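Local coordinates for UDP-galactopyranose mutase (Deinococcus radiodurans, PDB 3HDY), which probably interconverts UDP-galactopyranose and UDP-galactofuranose by means of a bound FAD cofactor, at residues V58-H63 against D242-A247; H88-D93 against A211-A216; H284-L289 against H318-V323. All coordinates share one frame; numbering follows the deposited sequence.

Contact 1: V58-H63 against D242-A247. With FAD (flavin-adenine dinucleotide), chain L.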
loop_
_atom_site.group_PDB
_atom_site.type_symbol
_atom_site.label_atom_id
_atom_site.label_comp_id
_atom_site.label_asym_id
_atom_site.label_seq_id
_atom_site.Cartn_x
_atom_site.Cartn_y
_atom_site.Cartn_z
ATOM N N VAL A 58 -12.241 5.052 9.659
ATOM C CA VAL A 58 -12.572 5.519 8.320
ATOM C C VAL A 58 -11.702 6.716 7.951
ATOM O O VAL A 58 -11.279 7.474 8.825
ATOM C CB VAL A 58 -14.058 5.930 8.241
ATOM C CG1 VAL A 58 -14.303 7.183 9.068
ATOM C CG2 VAL A 58 -14.480 6.153 6.799
ATOM N N ASP A 59 -11.430 6.882 6.660
ATOM C CA ASP A 59 -10.646 8.023 6.191
ATOM C C ASP A 59 -10.997 8.373 4.749
ATOM O O ASP A 59 -11.184 7.489 3.913
ATOM C CB ASP A 59 -9.145 7.747 6.329
ATOM C CG ASP A 59 -8.298 9.006 6.189
ATOM O OD1 ASP A 59 -8.408 9.690 5.149
ATOM O OD2 ASP A 59 -7.515 9.305 7.118
ATOM N N ARG A 60 -11.083 9.670 4.467
ATOM C CA ARG A 60 -11.473 10.146 3.145
ATOM C C ARG A 60 -10.395 9.865 2.102
ATOM O O ARG A 60 -10.691 9.729 0.915
ATOM C CB ARG A 60 -11.808 11.637 3.191
ATOM C CG ARG A 60 -10.673 12.511 3.686
ATOM C CD ARG A 60 -11.195 13.858 4.150
ATOM N NE ARG A 60 -12.172 14.397 3.210
ATOM C CZ ARG A 60 -12.836 15.533 3.393
ATOM N NH1 ARG A 60 -12.626 16.257 4.487
ATOM N NH2 ARG A 60 -13.708 15.945 2.482
ATOM N N ARG A 61 -9.149 9.775 2.551
ATOM C CA ARG A 61 -8.047 9.403 1.669
ATOM C C ARG A 61 -8.084 7.901 1.403
ATOM O O ARG A 61 -8.746 7.162 2.130
ATOM C CB ARG A 61 -6.708 9.805 2.287
ATOM C CG ARG A 61 -6.506 11.305 2.382
ATOM C CD ARG A 61 -5.345 11.659 3.292
ATOM N NE ARG A 61 -5.098 13.094 3.298
ATOM C CZ ARG A 61 -4.248 13.702 4.115
ATOM N NH1 ARG A 61 -3.562 12.997 5.000
ATOM N NH2 ARG A 61 -4.087 15.017 4.049
ATOM N N PRO A 62 -7.382 7.447 0.355
ATOM C CA PRO A 62 -7.367 6.033 -0.040
ATOM C C PRO A 62 -6.265 5.235 0.664
ATOM O O PRO A 62 -5.890 4.165 0.190
ATOM C CB PRO A 62 -7.065 6.090 -1.547
ATOM C CG PRO A 62 -6.901 7.563 -1.891
ATOM C CD PRO A 62 -6.651 8.281 -0.609
ATOM N N HIS A 63 -5.751 5.756 1.771
ATOM C CA HIS A 63 -4.664 5.103 2.484
ATOM C C HIS A 63 -4.684 5.481 3.957
ATOM O O HIS A 63 -5.275 6.488 4.349
ATOM C CB HIS A 63 -3.327 5.526 1.889
ATOM C CG HIS A 63 -3.072 6.996 1.994
ATOM N ND1 HIS A 63 -2.680 7.599 3.169
ATOM C CD2 HIS A 63 -3.174 7.986 1.077
ATOM C CE1 HIS A 63 -2.541 8.898 2.970
ATOM N NE2 HIS A 63 -2.836 9.159 1.709
ATOM N N ASP A 242 -15.520 9.855 3.416
ATOM C CA ASP A 242 -15.771 10.901 4.401
ATOM C C ASP A 242 -16.804 10.367 5.384
ATOM O O ASP A 242 -17.812 9.793 4.973
ATOM C CB ASP A 242 -16.284 12.170 3.718
ATOM C CG ASP A 242 -16.342 13.366 4.658
ATOM O OD1 ASP A 242 -16.971 13.261 5.734
ATOM O OD2 ASP A 242 -15.766 14.420 4.312
ATOM N N TYR A 243 -16.554 10.545 6.678
ATOM C CA TYR A 243 -17.419 9.959 7.695
ATOM C C TYR A 243 -18.868 10.388 7.507
ATOM O O TYR A 243 -19.794 9.660 7.862
ATOM C CB TYR A 243 -16.933 10.300 9.108
ATOM C CG TYR A 243 -17.285 11.693 9.575
ATOM C CD1 TYR A 243 -18.365 11.912 10.420
ATOM C CD2 TYR A 243 -16.531 12.789 9.177
ATOM C CE1 TYR A 243 -18.686 13.188 10.851
ATOM C CE2 TYR A 243 -16.844 14.066 9.602
ATOM C CZ TYR A 243 -17.921 14.262 10.437
ATOM O OH TYR A 243 -18.232 15.533 10.860
ATOM N N ARG A 244 -19.059 11.568 6.931
ATOM C CA ARG A 244 -20.398 12.073 6.665
ATOM C C ARG A 244 -21.132 11.231 5.620
ATOM O O ARG A 244 -22.366 11.196 5.597
ATOM C CB ARG A 244 -20.344 13.544 6.247
ATOM C CG ARG A 244 -19.946 14.468 7.385
ATOM C CD ARG A 244 -19.875 15.909 6.932
ATOM N NE ARG A 244 -18.778 16.136 5.996
ATOM C CZ ARG A 244 -17.631 16.721 6.320
ATOM N NH1 ARG A 244 -17.427 17.145 7.560
ATOM N NH2 ARG A 244 -16.687 16.888 5.403
ATOM N N GLU A 245 -20.372 10.542 4.773
ATOM C CA GLU A 245 -20.956 9.681 3.748
ATOM C C GLU A 245 -21.566 8.401 4.319
ATOM O O GLU A 245 -22.247 7.668 3.601
ATOM C CB GLU A 245 -19.915 9.306 2.692
ATOM C CG GLU A 245 -19.182 10.480 2.072
ATOM C CD GLU A 245 -18.423 10.083 0.824
ATOM O OE1 GLU A 245 -17.183 10.246 0.795
ATOM O OE2 GLU A 245 -19.069 9.595 -0.125
ATOM N N ILE A 246 -21.322 8.129 5.599
ATOM C CA ILE A 246 -21.760 6.868 6.199
ATOM C C ILE A 246 -22.384 7.027 7.581
ATOM O O ILE A 246 -23.136 6.158 8.026
ATOM C CB ILE A 246 -20.592 5.875 6.341
ATOM C CG1 ILE A 246 -19.466 6.509 7.160
ATOM C CG2 ILE A 246 -20.095 5.432 4.973
ATOM C CD1 ILE A 246 -18.724 5.535 8.027
ATOM N N ALA A 247 -22.063 8.125 8.259
ATOM C CA ALA A 247 -22.497 8.330 9.640
ATOM C C ALA A 247 -24.017 8.417 9.774
ATOM O O ALA A 247 -24.548 8.499 10.880
ATOM C CB ALA A 247 -21.838 9.569 10.226
HETATM P PA FAD L . -3.430 13.490 10.411
HETATM O O1A FAD L . -3.529 14.597 9.443
HETATM O O2A FAD L . -2.156 12.737 10.302
HETATM O O5B FAD L . -4.628 12.493 10.154
HETATM C C5B FAD L . -5.912 13.020 10.078
HETATM C C4B FAD L . -6.723 12.299 9.038
HETATM O O4B FAD L . -8.058 12.664 9.180
HETATM C C3B FAD L . -6.332 12.713 7.642
HETATM O O3B FAD L . -5.830 11.588 7.000
HETATM C C2B FAD L . -7.621 13.156 6.995
HETATM O O2B FAD L . -7.767 12.670 5.694
HETATM C C1B FAD L . -8.644 12.548 7.921
HETATM N N9A FAD L . -9.926 13.238 7.897
HETATM C C8A FAD L . -10.169 14.508 8.278
HETATM N N7A FAD L . -11.473 14.753 8.113
HETATM C C5A FAD L . -12.065 13.652 7.630
HETATM C C6A FAD L . -13.372 13.360 7.293
HETATM N N6A FAD L . -14.276 14.321 7.217
HETATM N N1A FAD L . -13.678 12.117 6.826
HETATM C C2A FAD L . -12.699 11.170 6.701
HETATM N N3A FAD L . -11.416 11.476 7.045
HETATM C C4A FAD L . -11.102 12.693 7.498
HETATM N N1 FAD L . 6.005 15.549 12.959
HETATM C C2 FAD L . 7.177 15.058 13.456
HETATM O O2 FAD L . 7.196 14.593 14.574
HETATM N N3 FAD L . 8.321 15.085 12.712
HETATM C C4 FAD L . 8.277 15.612 11.456
HETATM O O4 FAD L . 9.265 15.652 10.760
HETATM C C4X FAD L . 7.108 16.102 10.947
HETATM N N5 FAD L . 7.103 16.619 9.685
HETATM C C5X FAD L . 5.935 17.109 9.162
HETATM C C6 FAD L . 5.952 17.631 7.882
HETATM C C7 FAD L . 4.793 18.131 7.341
HETATM C C7M FAD L . 4.793 18.691 5.963
HETATM C C8 FAD L . 3.624 18.113 8.064
HETATM C C8M FAD L . 2.406 18.674 7.407
HETATM C C9 FAD L . 3.599 17.596 9.356
HETATM C C9A FAD L . 4.767 17.091 9.908
HETATM N N10 FAD L . 4.786 16.560 11.178
HETATM C C10 FAD L . 5.960 16.076 11.699
HETATM C "C1'" FAD L . 3.555 16.548 12.026
HETATM C "C2'" FAD L . 2.838 15.211 11.995
HETATM O "O2'" FAD L . 2.457 14.949 10.684
HETATM C "C3'" FAD L . 1.595 15.268 12.863
HETATM O "O3'" FAD L . 1.992 15.395 14.193
HETATM C "C4'" FAD L . 0.720 14.033 12.729
HETATM O "O4'" FAD L . 0.648 13.710 11.373
HETATM C "C5'" FAD L . -0.678 14.294 13.268
HETATM O "O5'" FAD L . -1.517 13.165 13.195
HETATM P P FAD L . -3.113 13.286 13.193
HETATM O O1P FAD L . -3.691 11.928 13.110
HETATM O O2P FAD L . -3.592 13.945 14.431
HETATM O O3P FAD L . -3.566 14.083 11.894
#
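Over one face of the Arg60 guanidinium sits the carboxylate of Asp242, with Arg60 NH2 3.1 Å from Asp242 OD2 and the two planes 76° apart. No N-H of Arg60 is aimed at the oxygen, and the salt bridge rests on charge alone. The Arg244 guanidinium turns a face to Asp242 OD1 and to FAD N6A, while its NH2 reaches Asp242 OD2 at 2.9 Å. The ring of Tyr243 carries Arg244 CG over one face and meets the adenine amino end with its edge. Asp242 CG stands anti to the backbone N (chi1 -170°), which swings the carboxylate toward Arg60 and the adenine. There OD1 accepts a weak bond from FAD N6A (3.3 Å) and, through its anti lone pair, the backbone N of Arg244, closing an Asx turn. Beside it Tyr243 N donates to FAD N1A at 3.3 Å. Arg60 CB, CG and CD run along the adenine; away from the base, Val58 CG1 packs on Tyr243 CB at 4.1 Å. On the sugar side Asp59 grips both ribose hydroxyls, accepting from FAD O2B at OD1 (3.1 Å) and from FAD O3B at OD2 (2.8 Å). Arg61 N binds OD1 in a second Asx turn, and Ala37 N binds OD2, fixing the rotation of the carboxylate. An alanine in place of Asp59 removes both acceptors, which would probably leave the ribose loose and Arg61 N and Ala37 N without this mate. An acid near the C-terminal end of the second strand of a Rossmann fold commonly takes the ribose in this way. The chemistry divides the adenosine: Asp59 holds the sugar, and Asp242 and Tyr243 read N6A and N1A of the base. Arg60 and Arg244 probably balance the charge of Asp242, which likely offsets their mutual closeness.

Contact 2: H88-D93 against A211-A216. With FAD (flavin-adenine dinucleotide), chain L.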
loop_
_atom_site.group_PDB
_atom_site.type_symbol
_atom_site.label_atom_id
_atom_site.label_comp_id
_atom_site.label_asym_id
_atom_site.label_seq_id
_atom_site.Cartn_x
_atom_site.Cartn_y
_atom_site.Cartn_z
ATOM N N HIS A 88 10.851 11.708 16.372
ATOM C CA HIS A 88 11.688 11.997 17.529
ATOM C C HIS A 88 10.827 12.089 18.777
ATOM O O HIS A 88 9.714 12.609 18.735
ATOM C CB HIS A 88 12.438 13.314 17.331
ATOM C CG HIS A 88 11.545 14.469 17.000
ATOM N ND1 HIS A 88 11.157 15.402 17.937
ATOM C CD2 HIS A 88 10.951 14.831 15.838
ATOM C CE1 HIS A 88 10.369 16.296 17.365
ATOM N NE2 HIS A 88 10.227 15.972 16.093
ATOM N N THR A 89 11.335 11.587 19.893
ATOM C CA THR A 89 10.616 11.714 21.148
ATOM C C THR A 89 11.546 11.599 22.341
ATOM O O THR A 89 12.629 11.018 22.249
ATOM C CB THR A 89 9.520 10.649 21.283
ATOM O OG1 THR A 89 8.767 10.891 22.477
ATOM C CG2 THR A 89 10.137 9.258 21.344
ATOM N N ASN A 90 11.115 12.171 23.459
ATOM C CA ASN A 90 11.820 12.020 24.725
ATOM C C ASN A 90 11.020 11.131 25.656
ATOM O O ASN A 90 11.486 10.753 26.727
ATOM C CB ASN A 90 12.058 13.378 25.371
ATOM C CG ASN A 90 13.069 14.203 24.618
ATOM O OD1 ASN A 90 14.257 13.886 24.607
ATOM N ND2 ASN A 90 12.607 15.275 23.985
ATOM N N SER A 91 9.805 10.800 25.230
ATOM C CA SER A 91 8.932 9.929 26.000
ATOM C C SER A 91 9.284 8.465 25.766
ATOM O O SER A 91 9.108 7.939 24.666
ATOM C CB SER A 91 7.471 10.182 25.637
ATOM O OG SER A 91 6.623 9.224 26.248
ATOM N N LYS A 92 9.785 7.809 26.805
ATOM C CA LYS A 92 10.092 6.394 26.704
ATOM C C LYS A 92 8.802 5.651 26.400
ATOM O O LYS A 92 8.770 4.759 25.553
ATOM C CB LYS A 92 10.719 5.878 27.999
ATOM C CG LYS A 92 11.213 4.441 27.917
ATOM C CD LYS A 92 11.497 3.867 29.296
ATOM C CE LYS A 92 11.843 2.390 29.218
ATOM N NZ LYS A 92 11.843 1.745 30.561
ATOM N N ASP A 93 7.737 6.041 27.096
ATOM C CA ASP A 93 6.423 5.437 26.926
ATOM C C ASP A 93 6.063 5.317 25.448
ATOM O O ASP A 93 5.808 4.221 24.941
ATOM C CB ASP A 93 5.374 6.286 27.645
ATOM C CG ASP A 93 4.168 5.480 28.080
ATOM O OD1 ASP A 93 4.356 4.433 28.740
ATOM O OD2 ASP A 93 3.033 5.903 27.775
ATOM N N ALA A 211 17.096 17.307 19.843
ATOM C CA ALA A 211 18.016 16.847 20.877
ATOM C C ALA A 211 17.386 15.739 21.709
ATOM O O ALA A 211 17.889 15.397 22.779
ATOM C CB ALA A 211 18.441 18.010 21.769
ATOM N N ASP A 212 16.288 15.181 21.200
ATOM C CA ASP A 212 15.502 14.181 21.923
ATOM C C ASP A 212 16.254 12.868 22.157
ATOM O O ASP A 212 17.149 12.502 21.396
ATOM C CB ASP A 212 14.192 13.885 21.187
ATOM C CG ASP A 212 13.396 15.134 20.879
ATOM O OD1 ASP A 212 12.210 14.998 20.502
ATOM O OD2 ASP A 212 13.949 16.248 21.007
ATOM N N THR A 213 15.862 12.162 23.211
ATOM C CA THR A 213 16.474 10.894 23.578
ATOM C C THR A 213 16.332 9.862 22.470
ATOM O O THR A 213 17.309 9.231 22.061
ATOM C CB THR A 213 15.831 10.321 24.858
ATOM O OG1 THR A 213 15.952 11.269 25.924
ATOM C CG2 THR A 213 16.504 9.010 25.264
ATOM N N TYR A 214 15.106 9.694 21.988
ATOM C CA TYR A 214 14.805 8.661 21.011
ATOM C C TYR A 214 14.537 9.247 19.632
ATOM O O TYR A 214 13.483 9.833 19.384
ATOM C CB TYR A 214 13.618 7.823 21.493
ATOM C CG TYR A 214 13.785 7.338 22.917
ATOM C CD1 TYR A 214 13.219 8.034 23.982
ATOM C CD2 TYR A 214 14.529 6.197 23.200
ATOM C CE1 TYR A 214 13.375 7.597 25.290
ATOM C CE2 TYR A 214 14.694 5.752 24.506
ATOM C CZ TYR A 214 14.115 6.455 25.546
ATOM O OH TYR A 214 14.277 6.018 26.843
ATOM N N GLN A 215 15.507 9.091 18.738
ATOM C CA GLN A 215 15.373 9.570 17.369
ATOM C C GLN A 215 15.662 8.434 16.408
ATOM O O GLN A 215 16.793 7.962 16.311
ATOM C CB GLN A 215 16.330 10.735 17.095
ATOM C CG GLN A 215 16.184 11.906 18.049
ATOM C CD GLN A 215 17.083 13.073 17.680
ATOM O OE1 GLN A 215 17.346 13.322 16.503
ATOM N NE2 GLN A 215 17.554 13.798 18.688
ATOM N N ALA A 216 14.634 7.992 15.699
ATOM C CA ALA A 216 14.798 6.911 14.746
ATOM C C ALA A 216 13.630 6.856 13.776
ATOM O O ALA A 216 12.533 7.310 14.083
ATOM C CB ALA A 216 14.958 5.581 15.471
HETATM P PA FAD L . -3.430 13.490 10.411
HETATM O O1A FAD L . -3.529 14.597 9.443
HETATM O O2A FAD L . -2.156 12.737 10.302
HETATM O O5B FAD L . -4.628 12.493 10.154
HETATM C C5B FAD L . -5.912 13.020 10.078
HETATM C C4B FAD L . -6.723 12.299 9.038
HETATM O O4B FAD L . -8.058 12.664 9.180
HETATM C C3B FAD L . -6.332 12.713 7.642
HETATM O O3B FAD L . -5.830 11.588 7.000
HETATM C C2B FAD L . -7.621 13.156 6.995
HETATM O O2B FAD L . -7.767 12.670 5.694
HETATM C C1B FAD L . -8.644 12.548 7.921
HETATM N N9A FAD L . -9.926 13.238 7.897
HETATM C C8A FAD L . -10.169 14.508 8.278
HETATM N N7A FAD L . -11.473 14.753 8.113
HETATM C C5A FAD L . -12.065 13.652 7.630
HETATM C C6A FAD L . -13.372 13.360 7.293
HETATM N N6A FAD L . -14.276 14.321 7.217
HETATM N N1A FAD L . -13.678 12.117 6.826
HETATM C C2A FAD L . -12.699 11.170 6.701
HETATM N N3A FAD L . -11.416 11.476 7.045
HETATM C C4A FAD L . -11.102 12.693 7.498
HETATM N N1 FAD L . 6.005 15.549 12.959
HETATM C C2 FAD L . 7.177 15.058 13.456
HETATM O O2 FAD L . 7.196 14.593 14.574
HETATM N N3 FAD L . 8.321 15.085 12.712
HETATM C C4 FAD L . 8.277 15.612 11.456
HETATM O O4 FAD L . 9.265 15.652 10.760
HETATM C C4X FAD L . 7.108 16.102 10.947
HETATM N N5 FAD L . 7.103 16.619 9.685
HETATM C C5X FAD L . 5.935 17.109 9.162
HETATM C C6 FAD L . 5.952 17.631 7.882
HETATM C C7 FAD L . 4.793 18.131 7.341
HETATM C C7M FAD L . 4.793 18.691 5.963
HETATM C C8 FAD L . 3.624 18.113 8.064
HETATM C C8M FAD L . 2.406 18.674 7.407
HETATM C C9 FAD L . 3.599 17.596 9.356
HETATM C C9A FAD L . 4.767 17.091 9.908
HETATM N N10 FAD L . 4.786 16.560 11.178
HETATM C C10 FAD L . 5.960 16.076 11.699
HETATM C "C1'" FAD L . 3.555 16.548 12.026
HETATM C "C2'" FAD L . 2.838 15.211 11.995
HETATM O "O2'" FAD L . 2.457 14.949 10.684
HETATM C "C3'" FAD L . 1.595 15.268 12.863
HETATM O "O3'" FAD L . 1.992 15.395 14.193
HETATM C "C4'" FAD L . 0.720 14.033 12.729
HETATM O "O4'" FAD L . 0.648 13.710 11.373
HETATM C "C5'" FAD L . -0.678 14.294 13.268
HETATM O "O5'" FAD L . -1.517 13.165 13.195
HETATM P P FAD L . -3.113 13.286 13.193
HETATM O O1P FAD L . -3.691 11.928 13.110
HETATM O O2P FAD L . -3.592 13.945 14.431
HETATM O O3P FAD L . -3.566 14.083 11.894
#
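His88 and Asp212 join where edge strand 88-89 pairs antiparallel with strand 214-218, close to the pyrimidine end of the flavin. His88 ND1 donates to Asp212 OD1 at 2.8 Å; the oxygen lies in the ring plane, but the donor comes from 48° out of the carboxylate plane. Held at this edge, the imidazole brings NE2 to 3.7 Å from FAD O2, and it also touches the bound UDP-galactose and stacks on Phe210. Thr89 and Tyr214 form a hydrogen-bonded pair: Thr89 N to Tyr214 O and Tyr214 N to Thr89 O are both 2.8 Å, and Thr89 CG2 packs against Tyr214 CB. Past the strand, Asn90 takes over: OD1 accepts Thr213 N at 2.7 Å from above its carbonyl plane. Asn90 CG lies beside its own backbone N (chi1 -70°), which lets the amide cross the Asp212 side chain at about a right angle. The Tyr214 ring has Thr213 CG2 over the centre of one face and Asn90 O at its edge. Ser91, the N-cap of helix 92-99, accepts Val94 N with its OG. It is a short antiparallel strand pair, with a His-carboxylate hydrogen bond placed beside the flavin and substrate site.

Contact 3: H284-L289 against H318-V323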
loop_
_atom_site.group_PDB
_atom_site.type_symbol
_atom_site.label_atom_id
_atom_site.label_comp_id
_atom_site.label_asym_id
_atom_site.label_seq_id
_atom_site.Cartn_x
_atom_site.Cartn_y
_atom_site.Cartn_z
ATOM N N HIS A 284 15.784 12.306 -9.530
ATOM C CA HIS A 284 16.979 12.608 -10.309
ATOM C C HIS A 284 17.851 11.382 -10.516
ATOM O O HIS A 284 18.004 10.554 -9.615
ATOM C CB HIS A 284 17.783 13.712 -9.641
ATOM C CG HIS A 284 17.052 15.014 -9.551
ATOM N ND1 HIS A 284 16.369 15.407 -8.422
ATOM C CD2 HIS A 284 16.889 16.008 -10.457
ATOM C CE1 HIS A 284 15.820 16.591 -8.632
ATOM N NE2 HIS A 284 16.120 16.977 -9.859
ATOM N N ASP A 285 18.430 11.272 -11.708
ATOM C CA ASP A 285 19.303 10.149 -12.026
ATOM C C ASP A 285 20.691 10.309 -11.395
ATOM O O ASP A 285 21.711 10.247 -12.080
ATOM C CB ASP A 285 19.410 9.961 -13.543
ATOM C CG ASP A 285 19.873 8.563 -13.928
ATOM O OD1 ASP A 285 19.876 7.666 -13.056
ATOM O OD2 ASP A 285 20.231 8.358 -15.104
ATOM N N THR A 286 20.710 10.513 -10.081
ATOM C CA THR A 286 21.946 10.637 -9.319
ATOM C C THR A 286 21.768 9.937 -7.981
ATOM O O THR A 286 20.647 9.624 -7.585
ATOM C CB THR A 286 22.308 12.109 -9.055
ATOM O OG1 THR A 286 23.683 12.207 -8.664
ATOM C CG2 THR A 286 21.433 12.685 -7.953
ATOM N N GLU A 287 22.869 9.694 -7.281
ATOM C CA GLU A 287 22.793 9.018 -5.993
ATOM C C GLU A 287 22.414 9.960 -4.860
ATOM O O GLU A 287 21.824 9.537 -3.869
ATOM C CB GLU A 287 24.108 8.306 -5.664
ATOM C CG GLU A 287 24.169 6.870 -6.158
ATOM C CD GLU A 287 25.020 5.985 -5.270
ATOM O OE1 GLU A 287 26.209 6.309 -5.061
ATOM O OE2 GLU A 287 24.498 4.960 -4.780
ATOM N N GLN A 288 22.744 11.235 -5.004
ATOM C CA GLN A 288 22.554 12.174 -3.908
ATOM C C GLN A 288 22.526 13.606 -4.403
ATOM O O GLN A 288 23.391 14.030 -5.167
ATOM C CB GLN A 288 23.664 11.999 -2.872
ATOM C CG GLN A 288 23.618 12.985 -1.717
ATOM C CD GLN A 288 24.636 12.650 -0.642
ATOM O OE1 GLN A 288 24.814 11.485 -0.283
ATOM N NE2 GLN A 288 25.310 13.670 -0.124
ATOM N N LEU A 289 21.525 14.353 -3.956
ATOM C CA LEU A 289 21.365 15.732 -4.377
ATOM C C LEU A 289 21.771 16.694 -3.264
ATOM O O LEU A 289 22.346 17.750 -3.524
ATOM C CB LEU A 289 19.915 15.989 -4.786
ATOM C CG LEU A 289 19.702 17.011 -5.903
ATOM C CD1 LEU A 289 20.153 16.436 -7.242
ATOM C CD2 LEU A 289 18.250 17.457 -5.966
ATOM N N HIS A 318 20.082 3.662 -6.964
ATOM C CA HIS A 318 20.959 4.297 -7.947
ATOM C C HIS A 318 20.433 5.677 -8.299
ATOM O O HIS A 318 21.132 6.485 -8.909
ATOM C CB HIS A 318 21.108 3.441 -9.205
ATOM C CG HIS A 318 19.925 3.496 -10.119
ATOM N ND1 HIS A 318 18.822 2.686 -9.958
ATOM C CD2 HIS A 318 19.676 4.259 -11.209
ATOM C CE1 HIS A 318 17.942 2.948 -10.909
ATOM N NE2 HIS A 318 18.436 3.900 -11.680
ATOM N N GLN A 319 19.192 5.940 -7.906
ATOM C CA GLN A 319 18.594 7.251 -8.092
ATOM C C GLN A 319 18.226 7.867 -6.747
ATOM O O GLN A 319 18.498 7.293 -5.690
ATOM C CB GLN A 319 17.371 7.153 -8.998
ATOM C CG GLN A 319 17.720 6.844 -10.447
ATOM C CD GLN A 319 16.501 6.553 -11.299
ATOM O OE1 GLN A 319 15.558 5.898 -10.852
ATOM N NE2 GLN A 319 16.520 7.028 -12.538
ATOM N N THR A 320 17.615 9.043 -6.786
ATOM C CA THR A 320 17.206 9.710 -5.562
ATOM C C THR A 320 15.963 10.553 -5.809
ATOM O O THR A 320 15.788 11.106 -6.896
ATOM C CB THR A 320 18.335 10.595 -4.998
ATOM O OG1 THR A 320 17.877 11.257 -3.814
ATOM C CG2 THR A 320 18.762 11.638 -6.019
ATOM N N SER A 321 15.095 10.640 -4.807
ATOM C CA SER A 321 13.872 11.433 -4.930
ATOM C C SER A 321 13.764 12.486 -3.833
ATOM O O SER A 321 14.020 12.212 -2.661
ATOM C CB SER A 321 12.633 10.532 -4.935
ATOM O OG SER A 321 12.539 9.798 -6.145
ATOM N N VAL A 322 13.390 13.696 -4.229
ATOM C CA VAL A 322 13.283 14.803 -3.296
ATOM C C VAL A 322 11.914 15.460 -3.389
ATOM O O VAL A 322 11.189 15.277 -4.372
ATOM C CB VAL A 322 14.354 15.861 -3.573
ATOM C CG1 VAL A 322 15.742 15.263 -3.398
ATOM C CG2 VAL A 322 14.182 16.421 -4.978
ATOM N N VAL A 323 11.565 16.227 -2.361
ATOM C CA VAL A 323 10.300 16.949 -2.348
ATOM C C VAL A 323 10.487 18.422 -1.997
ATOM O O VAL A 323 11.201 18.765 -1.055
ATOM C CB VAL A 323 9.293 16.317 -1.365
ATOM C CG1 VAL A 323 9.798 16.425 0.068
ATOM C CG2 VAL A 323 7.925 16.979 -1.510
#
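His284 and Thr320 form an antiparallel hydrogen-bonded pair, His284 N donating to Thr320 O at 2.9 Å and Thr320 N to His284 O at 3.2 Å, after which an inverse gamma turn centred on Asp285 carries the chain off the strand. Here strand 274-284, outermost in its mixed sheet within this chain, ends against the start of strand 320-336. The turn brings Thr286 O over the neighbouring backbone, 3.2 Å from Gln319 CA in a CA-H...O contact. Thr286 and Thr320 lie side by side, their CG2 methyls 3.5 Å apart. In Thr320 the hydroxyl is anti to the backbone N (chi1 179°), leaving CG2 to press on the loop while OG1 bonds to Glu308, whose OE1 also takes Leu289 N. The His284 ring has Leu289 CD1 over the rim of one face and Val322 CG2 at its edge, 4.0 Å from CE1. Leu289 CD2 touches the other methyl, Val322 CG1, at 4.2 Å. Across the outer end, Gln319 NE2 gives Asp285 OD1 a weak bond of 3.5 Å, the amide and carboxylate planes 83° apart. The direct join is thus two backbone bonds and methyl packing; Glu308, and Lys310 by bonding Glu287 O and Gln319 O, add polar bridges, while His284 ND1 is buried without a hydrogen-bond partner.

In the fold
Contacts 1 and 2 both touch FAD, at its adenosine and its flavin respectively, with centres 32 Å apart; contact 2 is nested in the chain loop that contact 1 closes. Both join the Rossmann-like part to later mutase segments. Contact 1 is largely buried although far from the chain centre, near the C-terminal end of strand 55-59 with the loop that follows the outermost strand 235-239, and relies on charge and ligand bonds with no hydrogen bond between its segments. Contact 2, partly buried, belongs to the small antiparallel sheet and mixes strand and side-chain bonds. Contact 3 lies at the surface, where strand 274-284 ends beside the start of strand 320-336, and touches neither ligand.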